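Local coordinates for transcription initiation factor IIB,Transcription initiation factor IIB (Methanocaldococcus vulcanius, PDB 5O9I), which forms a mini-intein of HINT fold that probably excises itself from the archaeal transcription factor and joins the flanking protein segments, at residues K89-F100 with A185-N194. Numbering follows the deposited sequence.
Sequences KKVRVTGSHSVF and AGFGGFVLHN
With CG anti to the backbone N in both residues (chi1 -171° in His97, -178° in His193), the imidazole of His97 reaches the main chain of His193, while the ring of His193 extends to meet Phe100. His97 NE2 comes within 2.9 Å of His193 O, but the angle is too poor for a hydrogen bond. CB of Leu192 meets the edge of the same imidazole, 3.8 Å from His97 CE1. Beside it the backbones are joined by a nearly straight bond (173°) from His193 N to Ser98 O, 2.9 Å long; Ser98 OG adds a weak one to His193 O. The sequence Thr94-Gly95-Ser96-His97 matches the TxxH signature of intein block B, and His193-Asn194 the block G ending, so this corner of the HINT fold probably belongs to the splicing centre, as in other inteins. Further along, the rings of Phe100 and His193 meet obliquely, Phe100 CZ 3.5 Å from His193 ND1, and Phe100 CD1 packs 3.6 Å from Val191 CG1. Phe58 meets the Phe100 ring edge-to-face. At the far end, the type I turn Gly186-Gly189 leads into Phe190, whose ring takes Val91 CG1 over its centre in a CH-pi contact, 3.6 Å from the centroid. The edge of that ring faces the Lys89-Lys90 peptide. Gly188 of the turn packs against the side chain of Lys89, the CA of Gly188 4.2 Å from Lys89 CE.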
loop_
_atom_site.group_PDB
_atom_site.type_symbol
_atom_site.label_atom_id
_atom_site.label_comp_id
_atom_site.label_asym_id
_atom_site.label_seq_id
_atom_site.Cartn_x
_atom_site.Cartn_y
_atom_site.Cartn_z
ATOM N N LYS A 89 -3.258 14.973 -2.305
ATOM C CA LYS A 89 -3.031 13.750 -1.532
ATOM C C LYS A 89 -1.929 12.984 -2.207
ATOM O O LYS A 89 -1.904 12.920 -3.437
ATOM C CB LYS A 89 -4.264 12.861 -1.528
ATOM C CG LYS A 89 -5.505 13.467 -0.908
ATOM C CD LYS A 89 -6.713 12.622 -1.279
ATOM C CE LYS A 89 -7.733 12.541 -0.166
ATOM N NZ LYS A 89 -8.481 13.802 0.026
ATOM N N LYS A 90 -1.061 12.366 -1.413
ATOM C CA LYS A 90 0.084 11.702 -1.975
ATOM C C LYS A 90 0.594 10.519 -1.182
ATOM O O LYS A 90 0.307 10.351 -0.001
ATOM C CB LYS A 90 1.202 12.711 -2.180
ATOM C CG LYS A 90 1.346 13.635 -1.023
ATOM C CD LYS A 90 2.406 14.706 -1.171
ATOM C CE LYS A 90 2.280 15.675 -0.001
ATOM N NZ LYS A 90 3.609 16.237 0.392
ATOM N N VAL A 91 1.379 9.709 -1.882
ATOM C CA VAL A 91 2.026 8.548 -1.314
ATOM C C VAL A 91 3.349 8.358 -2.038
ATOM O O VAL A 91 3.460 8.715 -3.222
ATOM C CB VAL A 91 1.124 7.320 -1.514
ATOM C CG1 VAL A 91 0.959 6.951 -2.987
ATOM C CG2 VAL A 91 1.616 6.118 -0.721
ATOM N N ARG A 92 4.348 7.815 -1.335
ATOM C CA ARG A 92 5.628 7.516 -1.961
ATOM C C ARG A 92 5.793 6.009 -2.121
ATOM O O ARG A 92 5.730 5.273 -1.137
ATOM C CB ARG A 92 6.787 8.059 -1.137
ATOM C CG ARG A 92 6.665 9.530 -0.723
ATOM C CD ARG A 92 7.953 10.305 -0.898
ATOM N NE ARG A 92 8.314 11.028 0.339
ATOM C CZ ARG A 92 9.550 11.131 0.862
ATOM N NH1 ARG A 92 10.621 10.558 0.286
ATOM N NH2 ARG A 92 9.711 11.804 2.001
ATOM N N VAL A 93 6.041 5.566 -3.342
ATOM C CA VAL A 93 6.172 4.144 -3.613
ATOM C C VAL A 93 7.202 3.815 -4.699
ATOM O O VAL A 93 7.683 4.686 -5.400
ATOM C CB VAL A 93 4.813 3.551 -4.019
ATOM C CG1 VAL A 93 3.949 3.312 -2.805
ATOM C CG2 VAL A 93 4.098 4.470 -5.003
ATOM N N THR A 94 7.518 2.532 -4.804
ATOM C CA THR A 94 8.448 2.000 -5.790
ATOM C C THR A 94 7.756 2.051 -7.164
ATOM O O THR A 94 6.552 1.748 -7.297
ATOM C CB THR A 94 8.845 0.557 -5.371
ATOM O OG1 THR A 94 9.798 0.615 -4.310
ATOM C CG2 THR A 94 9.414 -0.237 -6.455
ATOM N N GLY A 95 8.508 2.454 -8.182
ATOM C CA GLY A 95 8.002 2.508 -9.560
ATOM C C GLY A 95 7.623 1.177 -10.173
ATOM O O GLY A 95 6.783 1.124 -11.057
ATOM N N SER A 96 8.277 0.114 -9.730
ATOM C CA SER A 96 7.926 -1.259 -10.132
ATOM C C SER A 96 6.604 -1.774 -9.572
ATOM O O SER A 96 5.949 -2.566 -10.227
ATOM C CB SER A 96 8.990 -2.248 -9.663
ATOM O OG SER A 96 8.785 -2.565 -8.284
ATOM N N HIS A 97 6.251 -1.346 -8.352
ATOM C CA HIS A 97 5.071 -1.846 -7.624
ATOM C C HIS A 97 3.806 -1.286 -8.287
ATOM O O HIS A 97 3.902 -0.475 -9.193
ATOM C CB HIS A 97 5.185 -1.439 -6.140
ATOM C CG HIS A 97 4.167 -2.070 -5.235
ATOM N ND1 HIS A 97 3.096 -1.370 -4.721
ATOM C CD2 HIS A 97 4.045 -3.340 -4.772
ATOM C CE1 HIS A 97 2.350 -2.183 -3.994
ATOM N NE2 HIS A 97 2.908 -3.379 -3.997
ATOM N N SER A 98 2.636 -1.717 -7.848
ATOM C CA SER A 98 1.418 -1.428 -8.563
ATOM C C SER A 98 0.310 -0.823 -7.670
ATOM O O SER A 98 0.202 -1.131 -6.483
ATOM C CB SER A 98 0.968 -2.723 -9.269
ATOM O OG SER A 98 1.633 -3.859 -8.661
ATOM N N VAL A 99 -0.460 0.077 -8.274
ATOM C CA VAL A 99 -1.654 0.660 -7.707
ATOM C C VAL A 99 -2.792 0.266 -8.624
ATOM O O VAL A 99 -2.650 -0.708 -9.354
ATOM C CB VAL A 99 -1.525 2.184 -7.556
ATOM C CG1 VAL A 99 -0.266 2.523 -6.773
ATOM C CG2 VAL A 99 -1.540 2.890 -8.904
ATOM N N PHE A 100 -3.931 0.945 -8.567
ATOM C CA PHE A 100 -5.058 0.543 -9.386
ATOM C C PHE A 100 -5.551 1.729 -10.177
ATOM O O PHE A 100 -5.396 2.876 -9.750
ATOM C CB PHE A 100 -6.213 0.033 -8.546
ATOM C CG PHE A 100 -6.001 -1.332 -7.952
ATOM C CD1 PHE A 100 -5.325 -1.485 -6.728
ATOM C CD2 PHE A 100 -6.520 -2.467 -8.566
ATOM C CE1 PHE A 100 -5.157 -2.737 -6.157
ATOM C CE2 PHE A 100 -6.373 -3.716 -7.975
ATOM C CZ PHE A 100 -5.689 -3.858 -6.788
ATOM N N ALA A 185 -2.777 2.355 2.053
ATOM C CA ALA A 185 -1.755 3.029 2.833
ATOM C C ALA A 185 -1.675 4.473 2.348
ATOM O O ALA A 185 -2.174 4.790 1.263
ATOM C CB ALA A 185 -0.425 2.312 2.653
ATOM N N GLY A 186 -1.074 5.335 3.163
ATOM C CA GLY A 186 -0.920 6.752 2.794
ATOM C C GLY A 186 -2.021 7.541 3.464
ATOM O O GLY A 186 -3.049 6.988 3.818
ATOM N N PHE A 187 -1.798 8.831 3.674
ATOM C CA PHE A 187 -2.801 9.620 4.326
ATOM C C PHE A 187 -4.123 9.558 3.563
ATOM O O PHE A 187 -5.192 9.317 4.197
ATOM C CB PHE A 187 -2.326 11.046 4.598
ATOM C CG PHE A 187 -1.388 11.138 5.782
ATOM C CD1 PHE A 187 -1.849 10.887 7.080
ATOM C CD2 PHE A 187 -0.063 11.436 5.610
ATOM C CE1 PHE A 187 -0.992 10.945 8.179
ATOM C CE2 PHE A 187 0.803 11.531 6.728
ATOM C CZ PHE A 187 0.342 11.272 8.009
ATOM N N GLY A 188 -4.060 9.678 2.240
ATOM C CA GLY A 188 -5.258 9.511 1.466
ATOM C C GLY A 188 -5.782 8.065 1.234
ATOM O O GLY A 188 -6.790 7.882 0.512
ATOM N N GLY A 189 -5.152 7.034 1.787
ATOM C CA GLY A 189 -5.678 5.704 1.615
ATOM C C GLY A 189 -5.597 5.227 0.184
ATOM O O GLY A 189 -6.528 4.707 -0.385
ATOM N N PHE A 190 -4.460 5.431 -0.409
ATOM C CA PHE A 190 -4.202 4.935 -1.716
ATOM C C PHE A 190 -4.236 3.417 -1.677
ATOM O O PHE A 190 -3.576 2.814 -0.804
ATOM C CB PHE A 190 -2.803 5.337 -2.110
ATOM C CG PHE A 190 -2.683 6.728 -2.641
ATOM C CD1 PHE A 190 -2.399 7.779 -1.804
ATOM C CD2 PHE A 190 -2.706 6.960 -4.019
ATOM C CE1 PHE A 190 -2.232 9.077 -2.329
ATOM C CE2 PHE A 190 -2.526 8.238 -4.542
ATOM C CZ PHE A 190 -2.299 9.296 -3.701
ATOM N N VAL A 191 -4.934 2.808 -2.636
ATOM C CA VAL A 191 -4.999 1.326 -2.704
ATOM C C VAL A 191 -3.790 0.729 -3.444
ATOM O O VAL A 191 -3.538 1.073 -4.611
ATOM C CB VAL A 191 -6.226 0.842 -3.472
ATOM C CG1 VAL A 191 -6.352 -0.654 -3.373
ATOM C CG2 VAL A 191 -7.477 1.555 -2.955
ATOM N N LEU A 192 -3.076 -0.186 -2.798
ATOM C CA LEU A 192 -1.882 -0.801 -3.370
ATOM C C LEU A 192 -2.172 -2.226 -3.721
ATOM O O LEU A 192 -2.924 -2.864 -2.995
ATOM C CB LEU A 192 -0.793 -0.802 -2.311
ATOM C CG LEU A 192 0.070 0.469 -2.136
ATOM C CD1 LEU A 192 -0.583 1.735 -2.650
ATOM C CD2 LEU A 192 0.377 0.718 -0.682
ATOM N N HIS A 193 -1.591 -2.722 -4.816
ATOM C CA HIS A 193 -1.749 -4.143 -5.285
ATOM C C HIS A 193 -0.498 -4.980 -5.090
ATOM O O HIS A 193 0.611 -4.528 -5.409
ATOM C CB HIS A 193 -2.065 -4.173 -6.780
ATOM C CG HIS A 193 -2.285 -5.551 -7.324
ATOM N ND1 HIS A 193 -3.288 -6.391 -6.873
ATOM C CD2 HIS A 193 -1.640 -6.233 -8.297
ATOM C CE1 HIS A 193 -3.239 -7.535 -7.535
ATOM N NE2 HIS A 193 -2.255 -7.462 -8.414
ATOM N N ASN A 194 -0.671 -6.211 -4.623
ATOM C CA ASN A 194 0.485 -7.123 -4.374
ATOM C C ASN A 194 1.092 -7.732 -5.659
ATOM O O ASN A 194 0.356 -8.161 -6.536
ATOM C CB ASN A 194 0.065 -8.237 -3.391
ATOM C CG ASN A 194 0.123 -7.793 -1.933
ATOM O OD1 ASN A 194 0.638 -6.685 -1.604
ATOM N ND2 ASN A 194 -0.394 -8.669 -1.027
#